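Local coordinates for RNA pseudouridylate synthase domain-containing protein 1 (Homo sapiens, PDB 5VBB) that probably binds RNA and isomerises uridine to pseudouridine, at residues L151-Y156 against P160-L165; R202-M207 against S233-W238; W25-D30 against Q41-Y46. All coordinates share one frame; numbering follows the deposited sequence.

Interaction 1: residues L151-Y156 against P160-L165; sequences LEHGLY and PVSKVL
K163 sets CG anti to its backbone N (chi1 -175°) and stays extended to NZ, while E152 turns CG anti to its own carbonyl carbon (chi1 -79°); from paired positions on one face of the sheet, the two chains run side by side. E152 OE1 rests 3.8 Å from K163 CD. Their charges stop short of a salt bridge, with E152 OE1 4.4 Å from K163 NZ. A water joins them instead, donating to E152 OE1 at 2.7 Å and accepting from K163 NZ; a second water bonds K163 NZ at 3.0 Å but reaches E152 OE1 only weakly. The ammonium has its salt bridge with D228. Underneath runs an antiparallel beta hairpin, strands 146-156 and 159-168, interrupted by a classic beta bulge: L151 and E152 both donate to K163 O, the L151 N bond (2.8 Å) lying in the carbonyl plane. Beyond the bulge the pairing is regular, V161 N reaching G154 O at 3.0 Å with a nearly straight N-H...O angle of 175°. H153 and S162 share the other face, S162 OG bonding G105 O and H153 NE2 I107 O. Near the turn, Y156 CB packs 3.6 Å from V161 CG1; at the far end L151 CD1 lies against the V164-L165 peptide.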
loop_
_atom_site.group_PDB
_atom_site.type_symbol
_atom_site.label_atom_id
_atom_site.label_comp_id
_atom_site.label_asym_id
_atom_site.label_seq_id
_atom_site.Cartn_x
_atom_site.Cartn_y
_atom_site.Cartn_z
ATOM N N LEU A 151 -4.500 14.506 -1.642
ATOM C CA LEU A 151 -5.955 14.511 -1.643
ATOM C C LEU A 151 -6.489 15.561 -0.694
ATOM O O LEU A 151 -7.395 16.321 -1.043
ATOM C CB LEU A 151 -6.487 13.144 -1.247
ATOM C CG LEU A 151 -6.074 12.001 -2.125
ATOM C CD1 LEU A 151 -6.465 10.686 -1.470
ATOM C CD2 LEU A 151 -6.599 12.181 -3.564
ATOM N N GLU A 152 -5.955 15.591 0.535
ATOM C CA GLU A 152 -6.440 16.505 1.556
ATOM C C GLU A 152 -5.357 16.854 2.547
ATOM O O GLU A 152 -4.430 16.082 2.740
ATOM C CB GLU A 152 -7.602 15.826 2.376
ATOM C CG GLU A 152 -9.000 15.802 1.743
ATOM C CD GLU A 152 -10.087 15.070 2.522
ATOM O OE1 GLU A 152 -9.813 13.934 2.957
ATOM O OE2 GLU A 152 -11.202 15.618 2.702
ATOM N N HIS A 153 -5.523 18.005 3.222
ATOM C CA HIS A 153 -4.719 18.398 4.376
ATOM C C HIS A 153 -5.669 18.308 5.555
ATOM O O HIS A 153 -6.864 18.600 5.425
ATOM C CB HIS A 153 -4.185 19.830 4.277
ATOM C CG HIS A 153 -3.073 20.013 3.297
ATOM N ND1 HIS A 153 -2.725 21.266 2.851
ATOM C CD2 HIS A 153 -2.233 19.104 2.743
ATOM C CE1 HIS A 153 -1.746 21.079 1.980
ATOM N NE2 HIS A 153 -1.396 19.799 1.911
ATOM N N GLY A 154 -5.128 17.930 6.704
ATOM C CA GLY A 154 -5.906 17.836 7.926
ATOM C C GLY A 154 -5.026 17.639 9.130
ATOM O O GLY A 154 -3.800 17.742 9.022
ATOM N N LEU A 155 -5.634 17.225 10.247
ATOM C CA LEU A 155 -4.863 16.896 11.432
ATOM C C LEU A 155 -5.133 15.433 11.787
ATOM O O LEU A 155 -6.283 15.000 11.697
ATOM C CB LEU A 155 -5.216 17.783 12.637
ATOM C CG LEU A 155 -5.149 19.305 12.467
ATOM C CD1 LEU A 155 -5.721 19.968 13.646
ATOM C CD2 LEU A 155 -3.725 19.783 12.197
ATOM N N TYR A 156 -4.073 14.674 12.174
ATOM C CA TYR A 156 -4.209 13.319 12.679
ATOM C C TYR A 156 -3.757 13.375 14.134
ATOM O O TYR A 156 -2.602 13.725 14.400
ATOM C CB TYR A 156 -3.404 12.285 11.887
ATOM C CG TYR A 156 -3.813 10.910 12.324
ATOM C CD1 TYR A 156 -4.988 10.339 11.849
ATOM C CD2 TYR A 156 -3.207 10.306 13.424
ATOM C CE1 TYR A 156 -5.484 9.155 12.379
ATOM C CE2 TYR A 156 -3.697 9.126 13.965
ATOM C CZ TYR A 156 -4.844 8.558 13.442
ATOM O OH TYR A 156 -5.316 7.401 13.971
ATOM N N PRO A 160 -0.304 17.988 11.950
ATOM C CA PRO A 160 -0.527 18.185 10.505
ATOM C C PRO A 160 -0.156 16.959 9.674
ATOM O O PRO A 160 0.930 16.398 9.825
ATOM C CB PRO A 160 0.370 19.380 10.158
ATOM C CG PRO A 160 1.312 19.504 11.292
ATOM C CD PRO A 160 0.647 18.982 12.482
ATOM N N VAL A 161 -1.097 16.495 8.871
ATOM C CA VAL A 161 -0.837 15.367 7.993
ATOM C C VAL A 161 -1.498 15.620 6.634
ATOM O O VAL A 161 -2.467 16.397 6.515
ATOM C CB VAL A 161 -1.302 13.976 8.541
ATOM C CG1 VAL A 161 -0.691 13.635 9.897
ATOM C CG2 VAL A 161 -2.799 13.836 8.536
ATOM N N SER A 162 -1.044 14.859 5.660
ATOM C CA SER A 162 -1.634 14.868 4.318
ATOM C C SER A 162 -2.208 13.516 3.963
ATOM O O SER A 162 -1.516 12.513 4.055
ATOM C CB SER A 162 -0.593 15.227 3.263
ATOM O OG SER A 162 -0.068 16.522 3.495
ATOM N N LYS A 163 -3.442 13.493 3.477
ATOM C CA LYS A 163 -4.001 12.280 2.926
ATOM C C LYS A 163 -3.598 12.245 1.445
ATOM O O LYS A 163 -3.814 13.231 0.730
ATOM C CB LYS A 163 -5.516 12.251 3.055
ATOM C CG LYS A 163 -6.078 10.924 2.574
ATOM C CD LYS A 163 -7.536 10.835 2.923
ATOM C CE LYS A 163 -8.147 9.617 2.309
ATOM N NZ LYS A 163 -9.610 9.544 2.569
ATOM N N VAL A 164 -2.974 11.135 0.993
ATOM C CA VAL A 164 -2.463 11.048 -0.364
ATOM C C VAL A 164 -2.865 9.785 -1.064
ATOM O O VAL A 164 -3.132 8.768 -0.421
ATOM C CB VAL A 164 -0.914 11.170 -0.402
ATOM C CG1 VAL A 164 -0.430 12.434 0.301
ATOM C CG2 VAL A 164 -0.243 9.935 0.211
ATOM N N LEU A 165 -2.792 9.831 -2.406
ATOM C CA LEU A 165 -2.930 8.675 -3.281
ATOM C C LEU A 165 -1.507 8.424 -3.811
ATOM O O LEU A 165 -0.853 9.366 -4.288
ATOM C CB LEU A 165 -3.891 8.975 -4.433
ATOM C CG LEU A 165 -4.144 7.865 -5.484
ATOM C CD1 LEU A 165 -4.809 6.678 -4.871
ATOM C CD2 LEU A 165 -5.030 8.362 -6.564
HETATM O O HOH W 1 -10.875 11.941 4.414
HETATM O O HOH W 2 -10.448 11.667 0.578
#

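Interaction 2: residues R202-M207 against S233-W238; sequences RPFRMM and SLDACW
D235 OD2 meets the F204 ring at its edge, in the ring plane, 3.4 Å from F204 CE1, and the carboxylate plane stands 73° from that of the ring. The two side chains come from opposite directions. M207 crosses D235 at about a right angle and brings its methyl in more loosely, M207 CE lying 4.1 Å from D235 OD2. The same oxygen has its polar partner in Y156, whose OH hydrogen-bonds to it from strand 146-156, so one carboxylate oxygen gathers a phenol, an aromatic edge and a thioether methyl.

The other oxygen works within its own loop: D235 OD1 accepts from C237 N at 3.0 Å, met from above the carboxylate plane, which makes an Asx turn. The type I beta turn from D235 to W238, closed by W238 N to D235 O at 3.1 Å, carries the carboxylate. On the facing loop, F204 places CG between its backbone N and carbonyl carbon (chi1 84°), which points the ring at D235, its CE1 edge foremost. R205 CG sits 3.6 Å above the centre of one face of that ring. Farther along, R205 NE donates to M206 O at 2.8 Å, and S71 takes a bond from the guanidinium.

With a leucine in place of D235, Y156 OH and C237 N would probably both lose their acceptor and the turn its side-chain tie. Between the loops themselves the contact is small, 76 Å² in all, and the aromatic C-H edge turned to a carboxylate oxygen is consistent with a weak electrostatic attraction rather than hydrophobic burial.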
loop_
_atom_site.group_PDB
_atom_site.type_symbol
_atom_site.label_atom_id
_atom_site.label_comp_id
_atom_site.label_asym_id
_atom_site.label_seq_id
_atom_site.Cartn_x
_atom_site.Cartn_y
_atom_site.Cartn_z
ATOM N N ARG A 202 2.554 5.954 18.739
ATOM C CA ARG A 202 1.265 6.380 19.286
ATOM C C ARG A 202 0.066 6.051 18.372
ATOM O O ARG A 202 -0.954 5.720 18.933
ATOM C CB ARG A 202 1.289 7.875 19.646
ATOM C CG ARG A 202 2.393 8.187 20.663
ATOM C CD ARG A 202 2.175 9.440 21.473
ATOM N NE ARG A 202 2.526 10.670 20.750
ATOM C CZ ARG A 202 3.415 11.594 21.141
ATOM N NH1 ARG A 202 4.137 11.417 22.246
ATOM N NH2 ARG A 202 3.619 12.680 20.404
ATOM N N PRO A 203 0.099 6.095 17.008
ATOM C CA PRO A 203 -1.099 5.711 16.237
ATOM C C PRO A 203 -1.426 4.219 16.359
ATOM O O PRO A 203 -0.562 3.394 16.650
ATOM C CB PRO A 203 -0.742 6.126 14.793
ATOM C CG PRO A 203 0.366 7.065 14.925
ATOM C CD PRO A 203 1.158 6.550 16.093
ATOM N N PHE A 204 -2.705 3.884 16.186
ATOM C CA PHE A 204 -3.155 2.506 16.374
ATOM C C PHE A 204 -2.667 1.596 15.275
ATOM O O PHE A 204 -2.712 0.382 15.445
ATOM C CB PHE A 204 -4.688 2.431 16.484
ATOM C CG PHE A 204 -5.457 2.375 15.183
ATOM C CD1 PHE A 204 -5.852 3.546 14.536
ATOM C CD2 PHE A 204 -5.922 1.167 14.688
ATOM C CE1 PHE A 204 -6.723 3.502 13.461
ATOM C CE2 PHE A 204 -6.740 1.120 13.560
ATOM C CZ PHE A 204 -7.138 2.289 12.947
ATOM N N ARG A 205 -2.225 2.167 14.134
ATOM C CA ARG A 205 -1.760 1.389 12.989
ATOM C C ARG A 205 -0.887 2.224 12.109
ATOM O O ARG A 205 -0.785 3.417 12.310
ATOM C CB ARG A 205 -2.966 0.944 12.178
ATOM C CG ARG A 205 -3.766 2.068 11.536
ATOM C CD ARG A 205 -4.683 1.531 10.444
ATOM N NE ARG A 205 -3.875 1.134 9.297
ATOM C CZ ARG A 205 -4.336 0.628 8.171
ATOM N NH1 ARG A 205 -5.639 0.441 8.003
ATOM N NH2 ARG A 205 -3.500 0.301 7.198
ATOM N N MET A 206 -0.290 1.610 11.115
ATOM C CA MET A 206 0.450 2.341 10.111
ATOM C C MET A 206 -0.552 2.725 9.035
ATOM O O MET A 206 -1.289 1.863 8.569
ATOM C CB MET A 206 1.563 1.503 9.515
ATOM C CG MET A 206 2.409 2.305 8.595
ATOM S SD MET A 206 3.850 1.408 7.963
ATOM C CE MET A 206 3.030 0.350 6.754
ATOM N N MET A 207 -0.599 4.001 8.655
ATOM C CA MET A 207 -1.599 4.504 7.703
ATOM C C MET A 207 -1.183 4.356 6.216
ATOM O O MET A 207 -1.040 5.337 5.500
ATOM C CB MET A 207 -1.917 5.975 8.014
ATOM C CG MET A 207 -2.263 6.240 9.477
ATOM S SD MET A 207 -3.685 5.285 10.073
ATOM C CE MET A 207 -3.616 5.674 11.834
ATOM N N SER A 233 -15.397 9.137 9.617
ATOM C CA SER A 233 -16.474 8.258 10.110
ATOM C C SER A 233 -15.928 6.949 10.669
ATOM O O SER A 233 -16.631 6.273 11.402
ATOM C CB SER A 233 -17.517 7.978 9.015
ATOM O OG SER A 233 -16.966 7.870 7.709
ATOM N N LEU A 234 -14.684 6.591 10.358
ATOM C CA LEU A 234 -14.097 5.345 10.843
ATOM C C LEU A 234 -13.028 5.581 11.896
ATOM O O LEU A 234 -12.944 4.800 12.854
ATOM C CB LEU A 234 -13.510 4.535 9.675
ATOM C CG LEU A 234 -14.424 4.337 8.465
ATOM C CD1 LEU A 234 -13.682 3.599 7.371
ATOM C CD2 LEU A 234 -15.698 3.582 8.838
ATOM N N ASP A 235 -12.210 6.622 11.729
ATOM C CA ASP A 235 -11.152 6.993 12.664
ATOM C C ASP A 235 -11.363 8.443 13.026
ATOM O O ASP A 235 -11.038 9.343 12.249
ATOM C CB ASP A 235 -9.783 6.787 12.026
ATOM C CG ASP A 235 -8.627 7.062 12.936
ATOM O OD1 ASP A 235 -8.856 7.569 14.062
ATOM O OD2 ASP A 235 -7.505 6.716 12.564
ATOM N N ALA A 236 -11.840 8.677 14.250
ATOM C CA ALA A 236 -12.154 10.009 14.711
ATOM C C ALA A 236 -10.907 10.853 15.034
ATOM O O ALA A 236 -11.057 12.050 15.210
ATOM C CB ALA A 236 -13.076 9.941 15.908
ATOM N N CYS A 237 -9.691 10.270 15.043
ATOM C CA CYS A 237 -8.466 11.059 15.173
ATOM C C CYS A 237 -8.158 11.792 13.845
ATOM O O CYS A 237 -7.391 12.745 13.859
ATOM C CB CYS A 237 -7.285 10.189 15.587
ATOM S SG CYS A 237 -7.352 9.645 17.292
ATOM N N TRP A 238 -8.710 11.328 12.711
ATOM C CA TRP A 238 -8.472 11.957 11.413
ATOM C C TRP A 238 -9.506 13.057 11.220
ATOM O O TRP A 238 -10.708 12.778 11.160
ATOM C CB TRP A 238 -8.535 10.923 10.267
ATOM C CG TRP A 238 -8.570 11.476 8.866
ATOM C CD1 TRP A 238 -9.424 11.083 7.875
ATOM C CD2 TRP A 238 -7.676 12.432 8.263
ATOM N NE1 TRP A 238 -9.187 11.804 6.731
ATOM C CE2 TRP A 238 -8.091 12.598 6.921
ATOM C CE3 TRP A 238 -6.618 13.235 8.740
ATOM C CZ2 TRP A 238 -7.494 13.528 6.058
ATOM C CZ3 TRP A 238 -6.034 14.150 7.878
ATOM C CH2 TRP A 238 -6.475 14.294 6.555
#

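Interaction 3: residues W25-D30 against Q41-Y46; sequences WDVRID and QKQLRY
The irregular segment 25-30 passes beside helix 40-47 and is nearest it at its far end, where the CA atoms of I29 and Q41 are 6.3 Å apart, against 9.9 Å between those of V27 and Q43. At the close end backbone meets side chain: I29 O lies 3.5 Å from Q41 CG, a methylene carbon. Q41 bends there, with chi2 at -91°, so its amide turns aside from the carbonyl. I29 O, buried by this approach, has no hydrogen-bonding partner anywhere in the model. At the other end V27 and Q43 cross obliquely. Q43 is extended beyond CG and sets OE1 3.8 Å from V27 CG1, a van der Waals touch of an amide oxygen on a methyl, while its NE2 donates to S5 O near the N terminus. V27 sends CG1 toward the helix by holding it anti to the backbone N (chi1 170°), and its own carbonyl oxygen accepts from K23 NZ. The segment is tied by backbone bonds to both neighbours, V27 to F68 and R28 to L40, just ahead of 41-46. F62, on strand 61-62 at the edge of the four-stranded antiparallel sheet, touches I29, Q41 and L44, packing against both loop and helix.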
loop_
_atom_site.group_PDB
_atom_site.type_symbol
_atom_site.label_atom_id
_atom_site.label_comp_id
_atom_site.label_asym_id
_atom_site.label_seq_id
_atom_site.Cartn_x
_atom_site.Cartn_y
_atom_site.Cartn_z
ATOM N N TRP A 25 -4.616 -4.668 8.641
ATOM C CA TRP A 25 -3.324 -4.109 9.059
ATOM C C TRP A 25 -2.739 -5.042 10.162
ATOM O O TRP A 25 -3.492 -5.681 10.903
ATOM C CB TRP A 25 -3.453 -2.656 9.586
ATOM C CG TRP A 25 -4.524 -2.447 10.618
ATOM C CD1 TRP A 25 -5.850 -2.220 10.387
ATOM C CD2 TRP A 25 -4.372 -2.518 12.039
ATOM N NE1 TRP A 25 -6.535 -2.166 11.569
ATOM C CE2 TRP A 25 -5.651 -2.323 12.606
ATOM C CE3 TRP A 25 -3.273 -2.693 12.892
ATOM C CZ2 TRP A 25 -5.860 -2.288 13.988
ATOM C CZ3 TRP A 25 -3.477 -2.665 14.269
ATOM C CH2 TRP A 25 -4.758 -2.467 14.807
ATOM N N ASP A 26 -1.417 -5.173 10.207
ATOM C CA ASP A 26 -0.697 -5.994 11.193
ATOM C C ASP A 26 -1.149 -7.446 11.153
ATOM O O ASP A 26 -1.425 -8.059 12.186
ATOM C CB ASP A 26 -0.774 -5.428 12.622
ATOM C CG ASP A 26 0.077 -4.209 12.851
ATOM O OD1 ASP A 26 0.538 -3.617 11.865
ATOM O OD2 ASP A 26 0.156 -3.745 14.016
ATOM N N VAL A 27 -1.187 -8.000 9.944
ATOM C CA VAL A 27 -1.469 -9.410 9.706
ATOM C C VAL A 27 -0.460 -9.885 8.674
ATOM O O VAL A 27 -0.355 -9.306 7.613
ATOM C CB VAL A 27 -2.927 -9.686 9.273
ATOM C CG1 VAL A 27 -3.084 -11.137 8.819
ATOM C CG2 VAL A 27 -3.888 -9.387 10.423
ATOM N N ARG A 28 0.253 -10.961 8.977
ATOM C CA ARG A 28 1.268 -11.536 8.107
ATOM C C ARG A 28 0.675 -12.518 7.106
ATOM O O ARG A 28 -0.228 -13.263 7.451
ATOM C CB ARG A 28 2.297 -12.285 8.981
ATOM C CG ARG A 28 3.673 -12.396 8.318
ATOM C CD ARG A 28 4.723 -12.819 9.319
ATOM N NE ARG A 28 4.636 -12.051 10.569
ATOM C CZ ARG A 28 5.124 -10.828 10.763
ATOM N NH1 ARG A 28 5.793 -10.204 9.797
ATOM N NH2 ARG A 28 4.981 -10.231 11.940
ATOM N N ILE A 29 1.248 -12.591 5.907
ATOM C CA ILE A 29 0.787 -13.546 4.899
ATOM C C ILE A 29 1.198 -14.995 5.282
ATOM O O ILE A 29 0.332 -15.864 5.493
ATOM C CB ILE A 29 1.304 -13.148 3.504
ATOM C CG1 ILE A 29 0.600 -11.851 3.049
ATOM C CG2 ILE A 29 1.095 -14.290 2.486
ATOM C CD1 ILE A 29 0.929 -11.408 1.704
ATOM N N ASP A 30 2.519 -15.251 5.321
ATOM C CA ASP A 30 3.063 -16.573 5.628
ATOM C C ASP A 30 3.310 -16.713 7.117
ATOM O O ASP A 30 2.903 -17.712 7.699
ATOM C CB ASP A 30 4.371 -16.823 4.851
ATOM C CG ASP A 30 4.215 -16.836 3.343
ATOM O OD1 ASP A 30 3.158 -17.293 2.857
ATOM O OD2 ASP A 30 5.170 -16.436 2.645
ATOM N N GLN A 41 -3.220 -16.770 5.705
ATOM C CA GLN A 41 -3.486 -18.190 5.428
ATOM C C GLN A 41 -4.513 -18.803 6.408
ATOM O O GLN A 41 -5.436 -19.482 5.973
ATOM C CB GLN A 41 -2.177 -19.007 5.494
ATOM C CG GLN A 41 -1.261 -18.793 4.293
ATOM C CD GLN A 41 -1.522 -19.796 3.187
ATOM O OE1 GLN A 41 -2.668 -20.153 2.896
ATOM N NE2 GLN A 41 -0.468 -20.249 2.516
ATOM N N LYS A 42 -4.352 -18.562 7.721
ATOM C CA LYS A 42 -5.274 -19.102 8.726
ATOM C C LYS A 42 -6.673 -18.505 8.560
ATOM O O LYS A 42 -7.651 -19.238 8.636
ATOM C CB LYS A 42 -4.757 -18.887 10.162
ATOM C CG LYS A 42 -3.560 -19.759 10.519
ATOM C CD LYS A 42 -3.194 -19.629 11.991
ATOM C CE LYS A 42 -2.198 -20.670 12.445
ATOM N NZ LYS A 42 -2.163 -20.799 13.928
ATOM N N GLN A 43 -6.777 -17.194 8.293
ATOM C CA GLN A 43 -8.083 -16.559 8.047
ATOM C C GLN A 43 -8.768 -17.222 6.833
ATOM O O GLN A 43 -9.959 -17.536 6.882
ATOM C CB GLN A 43 -7.932 -15.050 7.780
ATOM C CG GLN A 43 -7.477 -14.255 9.004
ATOM C CD GLN A 43 -7.124 -12.818 8.699
ATOM O OE1 GLN A 43 -6.478 -12.505 7.692
ATOM N NE2 GLN A 43 -7.521 -11.904 9.564
ATOM N N LEU A 44 -7.983 -17.463 5.765
ATOM C CA LEU A 44 -8.474 -18.109 4.551
ATOM C C LEU A 44 -8.917 -19.526 4.816
ATOM O O LEU A 44 -9.989 -19.920 4.351
ATOM C CB LEU A 44 -7.410 -18.077 3.455
ATOM C CG LEU A 44 -7.285 -16.720 2.765
ATOM C CD1 LEU A 44 -5.942 -16.590 2.047
ATOM C CD2 LEU A 44 -8.449 -16.479 1.828
ATOM N N ARG A 45 -8.100 -20.291 5.564
ATOM C CA ARG A 45 -8.445 -21.650 5.955
ATOM C C ARG A 45 -9.749 -21.654 6.781
ATOM O O ARG A 45 -10.609 -22.528 6.580
ATOM C CB ARG A 45 -7.322 -22.281 6.786
ATOM C CG ARG A 45 -6.104 -22.719 5.972
ATOM C CD ARG A 45 -4.959 -23.190 6.868
ATOM N NE ARG A 45 -5.430 -23.940 8.042
ATOM C CZ ARG A 45 -5.866 -25.201 8.039
ATOM N NH1 ARG A 45 -5.902 -25.901 6.907
ATOM N NH2 ARG A 45 -6.274 -25.771 9.167
ATOM N N TYR A 46 -9.892 -20.678 7.703
ATOM C CA TYR A 46 -11.098 -20.575 8.529
ATOM C C TYR A 46 -12.358 -20.316 7.661
ATOM O O TYR A 46 -13.356 -20.999 7.815
ATOM C CB TYR A 46 -10.918 -19.474 9.594
ATOM C CG TYR A 46 -12.105 -19.319 10.517
ATOM C CD1 TYR A 46 -13.187 -18.520 10.164
ATOM C CD2 TYR A 46 -12.157 -19.988 11.734
ATOM C CE1 TYR A 46 -14.306 -18.412 10.987
ATOM C CE2 TYR A 46 -13.273 -19.891 12.565
ATOM C CZ TYR A 46 -14.341 -19.089 12.193
ATOM O OH TYR A 46 -15.453 -18.946 12.991
#

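Interactions 1 and 2 adjoin, their centres 12 Å apart. Y156, at the end of 151-156, joins them: its OH lies 2.7 Å from D235 OD2, a probable hydrogen bond, while W238 CZ3 packs 3.3 Å from V161 CG2 of the hairpin. Interaction 3 lies across the chain from interaction 1, 30 Å between centres, but 202-207 reaches it through W25, whose CZ3 is 3.4 Å from F204 O and whose ring meets that of F204 edge-to-face. Interaction 3 is also the one near the predicted active site: the side chain of I29 is about 8 Å from that of D67, the probable catalytic aspartate by similarity to relatives. Interactions 1 and 2 lie away from it.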